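PDB 3LRK: alpha-galactosidase 1 from Saccharomyces cerevisiae, which catalyses the hydrolysis of terminal, non-reducing alpha-D-galactose residues from alpha-D-galactosides such as galactose oligosaccharides, galactomannans and galactolipids. Local coordinates for residues A[387-399]-A[458-470]. The protein carries 1 engineered substitution. Numbering follows the deposited sequence.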
ATOM      1  N   LEU A 387     -33.351   9.310 -22.234  1.00 36.84           N
ATOM      2  CA  LEU A 387     -33.879   7.950 -22.065  1.00 36.88           C
ATOM      3  C   LEU A 387     -35.243   7.768 -22.731  1.00 37.07           C
ATOM      4  O   LEU A 387     -35.673   6.644 -22.989  1.00 37.28           O
ATOM      5  CB  LEU A 387     -33.947   7.552 -20.579  1.00 36.70           C
ATOM      6  CG  LEU A 387     -32.640   7.336 -19.796  1.00 36.08           C
ATOM      7  CD1 LEU A 387     -32.913   6.560 -18.510  1.00 35.87           C
ATOM      8  CD2 LEU A 387     -31.597   6.612 -20.628  1.00 34.38           C
ATOM      9  N   THR A 388     -35.897   8.893 -23.009  1.00 37.41           N
ATOM     10  CA  THR A 388     -37.239   8.940 -23.590  1.00 37.81           C
ATOM     11  C   THR A 388     -37.189   9.112 -25.116  1.00 37.68           C
ATOM     12  O   THR A 388     -38.202   8.934 -25.799  1.00 38.06           O
ATOM     13  CB  THR A 388     -38.049  10.073 -22.910  1.00 37.59           C
ATOM     14  OG1 THR A 388     -38.465   9.630 -21.613  1.00 38.49           O
ATOM     15  CG2 THR A 388     -39.278  10.475 -23.714  1.00 39.93           C
ATOM     16  N   SER A 389     -36.008   9.436 -25.642  1.00 37.25           N
ATOM     17  CA  SER A 389     -35.821   9.688 -27.073  1.00 36.93           C
ATOM     18  C   SER A 389     -35.324   8.474 -27.837  1.00 36.58           C
ATOM     19  O   SER A 389     -34.821   7.514 -27.246  1.00 36.55           O
ATOM     20  CB  SER A 389     -34.837  10.839 -27.294  1.00 37.17           C
ATOM     21  OG  SER A 389     -35.322  12.039 -26.731  1.00 37.71           O
ATOM     22  N   THR A 390     -35.461   8.536 -29.162  1.00 35.82           N
ATOM     23  CA  THR A 390     -34.944   7.504 -30.058  1.00 35.23           C
ATOM     24  C   THR A 390     -33.610   7.977 -30.644  1.00 34.57           C
ATOM     25  O   THR A 390     -33.463   9.147 -31.012  1.00 34.31           O
ATOM     26  CB  THR A 390     -35.985   7.146 -31.156  1.00 35.21           C
ATOM     27  OG1 THR A 390     -37.136   6.565 -30.533  1.00 35.72           O
ATOM     28  CG2 THR A 390     -35.423   6.154 -32.171  1.00 35.15           C
ATOM     29  N   TRP A 391     -32.638   7.066 -30.700  1.00 34.08           N
ATOM     30  CA  TRP A 391     -31.286   7.397 -31.157  1.00 33.44           C
ATOM     31  C   TRP A 391     -30.903   6.575 -32.368  1.00 33.20           C
ATOM     32  O   TRP A 391     -31.087   5.360 -32.374  1.00 33.34           O
ATOM     33  CB  TRP A 391     -30.263   7.172 -30.034  1.00 33.16           C
ATOM     34  CG  TRP A 391     -30.454   8.107 -28.878  1.00 32.70           C
ATOM     35  CD1 TRP A 391     -31.410   8.022 -27.905  1.00 32.80           C
ATOM     36  CD2 TRP A 391     -29.683   9.281 -28.584  1.00 32.29           C
ATOM     37  NE1 TRP A 391     -31.284   9.068 -27.023  1.00 32.58           N
ATOM     38  CE2 TRP A 391     -30.231   9.855 -27.415  1.00 32.45           C
ATOM     39  CE3 TRP A 391     -28.583   9.901 -29.194  1.00 31.91           C
ATOM     40  CZ2 TRP A 391     -29.712  11.019 -26.836  1.00 32.46           C
ATOM     41  CZ3 TRP A 391     -28.069  11.059 -28.621  1.00 32.66           C
ATOM     42  CH2 TRP A 391     -28.637  11.606 -27.453  1.00 32.84           C
ATOM     43  N   ASP A 392     -30.368   7.244 -33.387  1.00 32.77           N
ATOM     44  CA  ASP A 392     -29.833   6.567 -34.562  1.00 32.97           C
ATOM     45  C   ASP A 392     -28.448   6.011 -34.259  1.00 32.73           C
ATOM     46  O   ASP A 392     -27.602   6.711 -33.699  1.00 32.42           O
ATOM     47  CB  ASP A 392     -29.766   7.524 -35.751  1.00 33.05           C
ATOM     48  CG  ASP A 392     -31.143   7.824 -36.344  1.00 34.13           C
ATOM     49  OD1 ASP A 392     -32.088   7.052 -36.081  1.00 34.83           O
ATOM     50  OD2 ASP A 392     -31.269   8.833 -37.073  1.00 35.29           O
ATOM     51  N   ILE A 393     -28.241   4.748 -34.618  1.00 32.48           N
ATOM     52  CA  ILE A 393     -26.967   4.070 -34.410  1.00 32.43           C
ATOM     53  C   ILE A 393     -26.123   4.197 -35.671  1.00 32.32           C
ATOM     54  O   ILE A 393     -26.578   3.854 -36.766  1.00 32.20           O
ATOM     55  CB  ILE A 393     -27.161   2.571 -34.074  1.00 32.43           C
ATOM     56  CG1 ILE A 393     -28.137   2.395 -32.902  1.00 33.00           C
ATOM     57  CG2 ILE A 393     -25.811   1.891 -33.776  1.00 32.60           C
ATOM     58  CD1 ILE A 393     -28.633   0.974 -32.716  1.00 32.68           C
ATOM     59  N   TYR A 394     -24.903   4.703 -35.512  1.00 31.90           N
ATOM     60  CA  TYR A 394     -23.940   4.744 -36.599  1.00 31.78           C
ATOM     61  C   TYR A 394     -22.762   3.818 -36.295  1.00 31.73           C
ATOM     62  O   TYR A 394     -22.202   3.863 -35.195  1.00 31.59           O
ATOM     63  CB  TYR A 394     -23.436   6.168 -36.815  1.00 32.20           C
ATOM     64  CG  TYR A 394     -24.433   7.101 -37.463  1.00 32.58           C
ATOM     65  CD1 TYR A 394     -25.504   7.624 -36.739  1.00 33.71           C
ATOM     66  CD2 TYR A 394     -24.293   7.475 -38.798  1.00 33.44           C
ATOM     67  CE1 TYR A 394     -26.421   8.490 -37.333  1.00 34.55           C
ATOM     68  CE2 TYR A 394     -25.204   8.344 -39.401  1.00 33.56           C
ATOM     69  CZ  TYR A 394     -26.259   8.845 -38.663  1.00 33.78           C
ATOM     70  OH  TYR A 394     -27.164   9.697 -39.250  1.00 34.65           O
ATOM     71  N   ASP A 395     -22.399   2.990 -37.273  1.00 31.50           N
ATOM     72  CA  ASP A 395     -21.228   2.112 -37.184  1.00 31.39           C
ATOM     73  C   ASP A 395     -20.004   2.922 -37.591  1.00 31.40           C
ATOM     74  O   ASP A 395     -19.843   3.273 -38.765  1.00 31.16           O
ATOM     75  CB  ASP A 395     -21.404   0.883 -38.096  1.00 31.49           C
ATOM     76  CG  ASP A 395     -20.234  -0.114 -38.012  1.00 32.46           C
ATOM     77  OD1 ASP A 395     -19.179   0.202 -37.413  1.00 31.10           O
ATOM     78  OD2 ASP A 395     -20.376  -1.232 -38.562  1.00 31.93           O
ATOM     79  N   LEU A 396     -19.138   3.206 -36.616  1.00 30.86           N
ATOM     80  CA  LEU A 396     -17.941   4.015 -36.860  1.00 30.82           C
ATOM     81  C   LEU A 396     -16.885   3.295 -37.708  1.00 30.59           C
ATOM     82  O   LEU A 396     -15.945   3.928 -38.196  1.00 30.61           O
ATOM     83  CB  LEU A 396     -17.338   4.514 -35.533  1.00 30.63           C
ATOM     84  CG  LEU A 396     -18.168   5.533 -34.736  1.00 30.86           C
ATOM     85  CD1 LEU A 396     -17.677   5.669 -33.291  1.00 31.04           C
ATOM     86  CD2 LEU A 396     -18.202   6.901 -35.404  1.00 30.88           C
ATOM     87  N   TRP A 397     -17.038   1.981 -37.887  1.00 30.49           N
ATOM     88  CA  TRP A 397     -16.103   1.216 -38.725  1.00 31.01           C
ATOM     89  C   TRP A 397     -16.573   0.994 -40.171  1.00 31.57           C
ATOM     90  O   TRP A 397     -15.825   0.482 -41.006  1.00 31.60           O
ATOM     91  CB  TRP A 397     -15.655  -0.081 -38.035  1.00 30.37           C
ATOM     92  CG  TRP A 397     -14.586   0.224 -37.019  1.00 30.49           C
ATOM     93  CD1 TRP A 397     -14.725   0.249 -35.657  1.00 29.31           C
ATOM     94  CD2 TRP A 397     -13.232   0.613 -37.294  1.00 29.45           C
ATOM     95  NE1 TRP A 397     -13.532   0.611 -35.069  1.00 28.13           N
ATOM     96  CE2 TRP A 397     -12.602   0.840 -36.051  1.00 28.83           C
ATOM     97  CE3 TRP A 397     -12.489   0.787 -38.473  1.00 29.10           C
ATOM     98  CZ2 TRP A 397     -11.262   1.228 -35.950  1.00 28.64           C
ATOM     99  CZ3 TRP A 397     -11.152   1.169 -38.372  1.00 29.31           C
ATOM    100  CH2 TRP A 397     -10.556   1.389 -37.118  1.00 29.58           C
ATOM    101  N   ALA A 398     -17.801   1.416 -40.458  1.00 32.45           N
ATOM    102  CA  ALA A 398     -18.323   1.408 -41.824  1.00 33.50           C
ATOM    103  C   ALA A 398     -17.499   2.330 -42.719  1.00 34.08           C
ATOM    104  O   ALA A 398     -16.932   3.327 -42.255  1.00 34.40           O
ATOM    105  CB  ALA A 398     -19.773   1.827 -41.835  1.00 33.50           C
ATOM    106  N   ASN A 399     -17.431   1.982 -44.002  1.00 34.91           N
ATOM    107  CA  ASN A 399     -16.738   2.793 -45.007  1.00 35.57           C
ATOM    108  C   ASN A 399     -15.239   2.943 -44.749  1.00 35.71           C
ATOM    109  O   ASN A 399     -14.647   3.967 -45.086  1.00 35.69           O
ATOM    110  CB  ASN A 399     -17.394   4.176 -45.158  1.00 35.96           C
ATOM    111  CG  ASN A 399     -18.893   4.098 -45.396  1.00 37.27           C
ATOM    112  OD1 ASN A 399     -19.391   3.145 -46.000  1.00 40.06           O
ATOM    113  ND2 ASN A 399     -19.619   5.105 -44.922  1.00 39.38           N
ATOM    114  N   PRO A 458     -16.811  -9.992 -32.737  1.00 29.90           N
ATOM    115  CA  PRO A 458     -15.752 -10.985 -32.903  1.00 29.56           C
ATOM    116  C   PRO A 458     -14.854 -11.101 -31.669  1.00 29.08           C
ATOM    117  O   PRO A 458     -14.753 -10.156 -30.873  1.00 28.85           O
ATOM    118  CB  PRO A 458     -14.944 -10.461 -34.098  1.00 29.55           C
ATOM    119  CG  PRO A 458     -15.817  -9.476 -34.779  1.00 30.11           C
ATOM    120  CD  PRO A 458     -16.720  -8.910 -33.733  1.00 29.83           C
ATOM    121  N   ALA A 459     -14.213 -12.259 -31.519  1.00 28.41           N
ATOM    122  CA  ALA A 459     -13.217 -12.475 -30.468  1.00 27.62           C
ATOM    123  C   ALA A 459     -12.146 -11.384 -30.493  1.00 27.20           C
ATOM    124  O   ALA A 459     -11.620 -11.050 -31.565  1.00 26.95           O
ATOM    125  CB  ALA A 459     -12.575 -13.835 -30.634  1.00 27.62           C
ATOM    126  N   HIS A 460     -11.831 -10.834 -29.316  1.00 26.73           N
ATOM    127  CA  HIS A 460     -10.852  -9.737 -29.187  1.00 26.25           C
ATOM    128  C   HIS A 460     -11.195  -8.545 -30.084  1.00 26.16           C
ATOM    129  O   HIS A 460     -10.308  -7.842 -30.569  1.00 26.54           O
ATOM    130  CB  HIS A 460      -9.424 -10.233 -29.485  1.00 25.98           C
ATOM    131  CG  HIS A 460      -8.851 -11.129 -28.431  1.00 26.01           C
ATOM    132  ND1 HIS A 460      -7.509 -11.437 -28.370  1.00 24.56           N
ATOM    133  CD2 HIS A 460      -9.431 -11.773 -27.389  1.00 26.09           C
ATOM    134  CE1 HIS A 460      -7.288 -12.239 -27.344  1.00 24.88           C
ATOM    135  NE2 HIS A 460      -8.436 -12.454 -26.729  1.00 25.65           N
ATOM    136  N   GLY A 461     -12.486  -8.318 -30.297  1.00 26.29           N
ATOM    137  CA  GLY A 461     -12.949  -7.265 -31.190  1.00 25.85           C
ATOM    138  C   GLY A 461     -13.923  -6.302 -30.548  1.00 26.12           C
ATOM    139  O   GLY A 461     -14.159  -6.343 -29.328  1.00 25.94           O
ATOM    140  N   ILE A 462     -14.527  -5.460 -31.381  1.00 25.66           N
ATOM    141  CA  ILE A 462     -15.299  -4.327 -30.895  1.00 25.76           C
ATOM    142  C   ILE A 462     -16.483  -3.974 -31.803  1.00 26.07           C
ATOM    143  O   ILE A 462     -16.394  -4.076 -33.028  1.00 26.05           O
ATOM    144  CB  ILE A 462     -14.358  -3.073 -30.654  1.00 25.25           C
ATOM    145  CG1 ILE A 462     -15.032  -2.016 -29.776  1.00 25.07           C
ATOM    146  CG2 ILE A 462     -13.799  -2.493 -31.975  1.00 25.33           C
ATOM    147  CD1 ILE A 462     -14.121  -0.832 -29.394  1.00 23.35           C
ATOM    148  N   ALA A 463     -17.594  -3.596 -31.180  1.00 26.66           N
ATOM    149  CA  ALA A 463     -18.628  -2.822 -31.856  1.00 27.27           C
ATOM    150  C   ALA A 463     -18.491  -1.381 -31.380  1.00 27.44           C
ATOM    151  O   ALA A 463     -18.665  -1.075 -30.193  1.00 27.05           O
ATOM    152  CB  ALA A 463     -20.021  -3.375 -31.551  1.00 27.32           C
ATOM    153  N   PHE A 464     -18.178  -0.490 -32.309  1.00 27.68           N
ATOM    154  CA  PHE A 464     -17.869   0.897 -31.965  1.00 27.82           C
ATOM    155  C   PHE A 464     -18.874   1.834 -32.646  1.00 28.44           C
ATOM    156  O   PHE A 464     -18.858   1.980 -33.870  1.00 28.10           O
ATOM    157  CB  PHE A 464     -16.425   1.203 -32.389  1.00 27.66           C
ATOM    158  CG  PHE A 464     -15.798   2.372 -31.674  1.00 26.94           C
ATOM    159  CD1 PHE A 464     -15.869   2.493 -30.285  1.00 25.69           C
ATOM    160  CD2 PHE A 464     -15.098   3.335 -32.394  1.00 25.82           C
ATOM    161  CE1 PHE A 464     -15.276   3.570 -29.636  1.00 25.79           C
ATOM    162  CE2 PHE A 464     -14.496   4.417 -31.747  1.00 25.47           C
ATOM    163  CZ  PHE A 464     -14.584   4.525 -30.368  1.00 25.32           C
ATOM    164  N   TYR A 465     -19.743   2.455 -31.848  1.00 28.92           N
ATOM    165  CA  TYR A 465     -20.862   3.251 -32.378  1.00 30.14           C
ATOM    166  C   TYR A 465     -20.875   4.719 -31.990  1.00 30.28           C
ATOM    167  O   TYR A 465     -20.439   5.097 -30.897  1.00 30.28           O
ATOM    168  CB  TYR A 465     -22.208   2.684 -31.917  1.00 30.84           C
ATOM    169  CG  TYR A 465     -22.456   1.232 -32.215  1.00 31.92           C
ATOM    170  CD1 TYR A 465     -22.759   0.347 -31.185  1.00 34.80           C
ATOM    171  CD2 TYR A 465     -22.401   0.738 -33.519  1.00 33.46           C
ATOM    172  CE1 TYR A 465     -23.008  -0.994 -31.434  1.00 35.43           C
ATOM    173  CE2 TYR A 465     -22.640  -0.612 -33.780  1.00 34.76           C
ATOM    174  CZ  TYR A 465     -22.948  -1.465 -32.730  1.00 35.01           C
ATOM    175  OH  TYR A 465     -23.189  -2.795 -32.959  1.00 35.40           O
ATOM    176  N   ARG A 466     -21.433   5.534 -32.883  1.00 30.59           N
ATOM    177  CA  ARG A 466     -21.834   6.889 -32.551  1.00 30.74           C
ATOM    178  C   ARG A 466     -23.363   6.958 -32.581  1.00 31.39           C
ATOM    179  O   ARG A 466     -23.983   6.600 -33.583  1.00 31.07           O
ATOM    180  CB  ARG A 466     -21.212   7.905 -33.515  1.00 30.55           C
ATOM    181  CG  ARG A 466     -21.404   9.351 -33.084  1.00 29.58           C
ATOM    182  CD  ARG A 466     -20.542  10.326 -33.871  1.00 29.45           C
ATOM    183  NE  ARG A 466     -20.738  11.683 -33.369  1.00 28.05           N
ATOM    184  CZ  ARG A 466     -19.775  12.584 -33.197  1.00 28.89           C
ATOM    185  NH1 ARG A 466     -18.516  12.288 -33.488  1.00 28.63           N
ATOM    186  NH2 ARG A 466     -20.071  13.785 -32.710  1.00 29.90           N
ATOM    187  N   LEU A 467     -23.961   7.384 -31.468  1.00 31.99           N
ATOM    188  CA  LEU A 467     -25.413   7.572 -31.383  1.00 32.96           C
ATOM    189  C   LEU A 467     -25.785   9.030 -31.599  1.00 33.68           C
ATOM    190  O   LEU A 467     -25.163   9.927 -31.031  1.00 33.26           O
ATOM    191  CB  LEU A 467     -25.978   7.086 -30.036  1.00 32.65           C
ATOM    192  CG  LEU A 467     -25.916   5.607 -29.609  1.00 33.58           C
ATOM    193  CD1 LEU A 467     -27.100   5.257 -28.716  1.00 33.09           C
ATOM    194  CD2 LEU A 467     -25.857   4.635 -30.768  1.00 34.08           C
ATOM    195  N   ARG A 468     -26.806   9.261 -32.425  1.00 34.89           N
ATOM    196  CA  ARG A 468     -27.255  10.614 -32.758  1.00 36.02           C
ATOM    197  C   ARG A 468     -28.763  10.706 -32.538  1.00 36.93           C
ATOM    198  O   ARG A 468     -29.477   9.730 -32.778  1.00 36.73           O
ATOM    199  CB  ARG A 468     -26.920  10.968 -34.215  1.00 36.10           C
ATOM    200  CG  ARG A 468     -25.478  10.693 -34.633  1.00 36.51           C
ATOM    201  CD  ARG A 468     -25.116  11.443 -35.902  1.00 37.38           C
ATOM    202  NE  ARG A 468     -25.054  12.886 -35.670  1.00 38.32           N
ATOM    203  CZ  ARG A 468     -24.990  13.808 -36.626  1.00 39.18           C
ATOM    204  NH1 ARG A 468     -24.974  13.452 -37.907  1.00 39.47           N
ATOM    205  NH2 ARG A 468     -24.941  15.093 -36.294  1.00 39.17           N
ATOM    206  N   PRO A 469     -29.256  11.868 -32.067  1.00 38.15           N
ATOM    207  CA  PRO A 469     -30.705  11.979 -31.889  1.00 39.28           C
ATOM    208  C   PRO A 469     -31.403  11.905 -33.242  1.00 40.15           C
ATOM    209  O   PRO A 469     -31.002  12.603 -34.174  1.00 40.46           O
ATOM    210  CB  PRO A 469     -30.881  13.373 -31.265  1.00 39.42           C
ATOM    211  CG  PRO A 469     -29.522  13.742 -30.732  1.00 38.91           C
ATOM    212  CD  PRO A 469     -28.559  13.109 -31.679  1.00 38.08           C
ATOM    213  N   SER A 470     -32.411  11.041 -33.346  1.00 41.26           N
ATOM    214  CA  SER A 470     -33.184  10.861 -34.579  1.00 42.31           C
ATOM    215  C   SER A 470     -33.815  12.167 -35.063  1.00 42.67           C
ATOM    216  O   SER A 470     -33.871  12.430 -36.268  1.00 43.63           O
ATOM    217  CB  SER A 470     -34.278   9.811 -34.375  1.00 42.34           C
ATOM    218  OG  SER A 470     -33.733   8.580 -33.946  1.00 43.69           O
TER
HETATM  219  O   HOH W   1     -33.709  10.368 -37.911  1.00 57.87           O
HETATM  220  O   HOH W   2     -18.094  -1.278 -35.132  1.00 25.96           O
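I393 lays CG2 over one face of the Y465 ring, a CH-pi contact 3.9 Å from the centroid, while Y394 O lies in plane at that ring's edge. P469 CA sits above one face of the W391 indole, off toward its rim, with R468 N in plane at the edge. F464 CB meets the edge of W397, whose NE1 bonds to S281. For I393, chi1 -53° sets CG2 anti to the backbone N, over Y465, and CG1 beside L467 CD2 (3.8 Å). On the D392 side of the sheet, R468, bent at chi3 (69°), brings CD to 3.5 Å from Y394 CE1. D392-R468 and Y394-R466 are the antiparallel hydrogen-bonded pairs, with W391-P469, I393-L467 and D395-Y465 non-hydrogen-bonded; L396 N continues to F464 O (3.0 Å). W397 N comes to D395 OD1 (2.8 Å) from above the carboxylate plane, an Asx turn, and a water joins OD1 to F464 N. At the other end S470 N meets T390 O (3.2 Å), S470 OG lies weakly bonded at best to D392 OD1, and a water links D392 OD2 to S470 O. Replacing D392 with an alanine is likely to leave that water without its carboxylate and S470 less firmly held. R466 NE and R468 NE share the D354 carboxylate, probably keeping it ionised and steadying both arginines in this C-terminal beta-sandwich sheet.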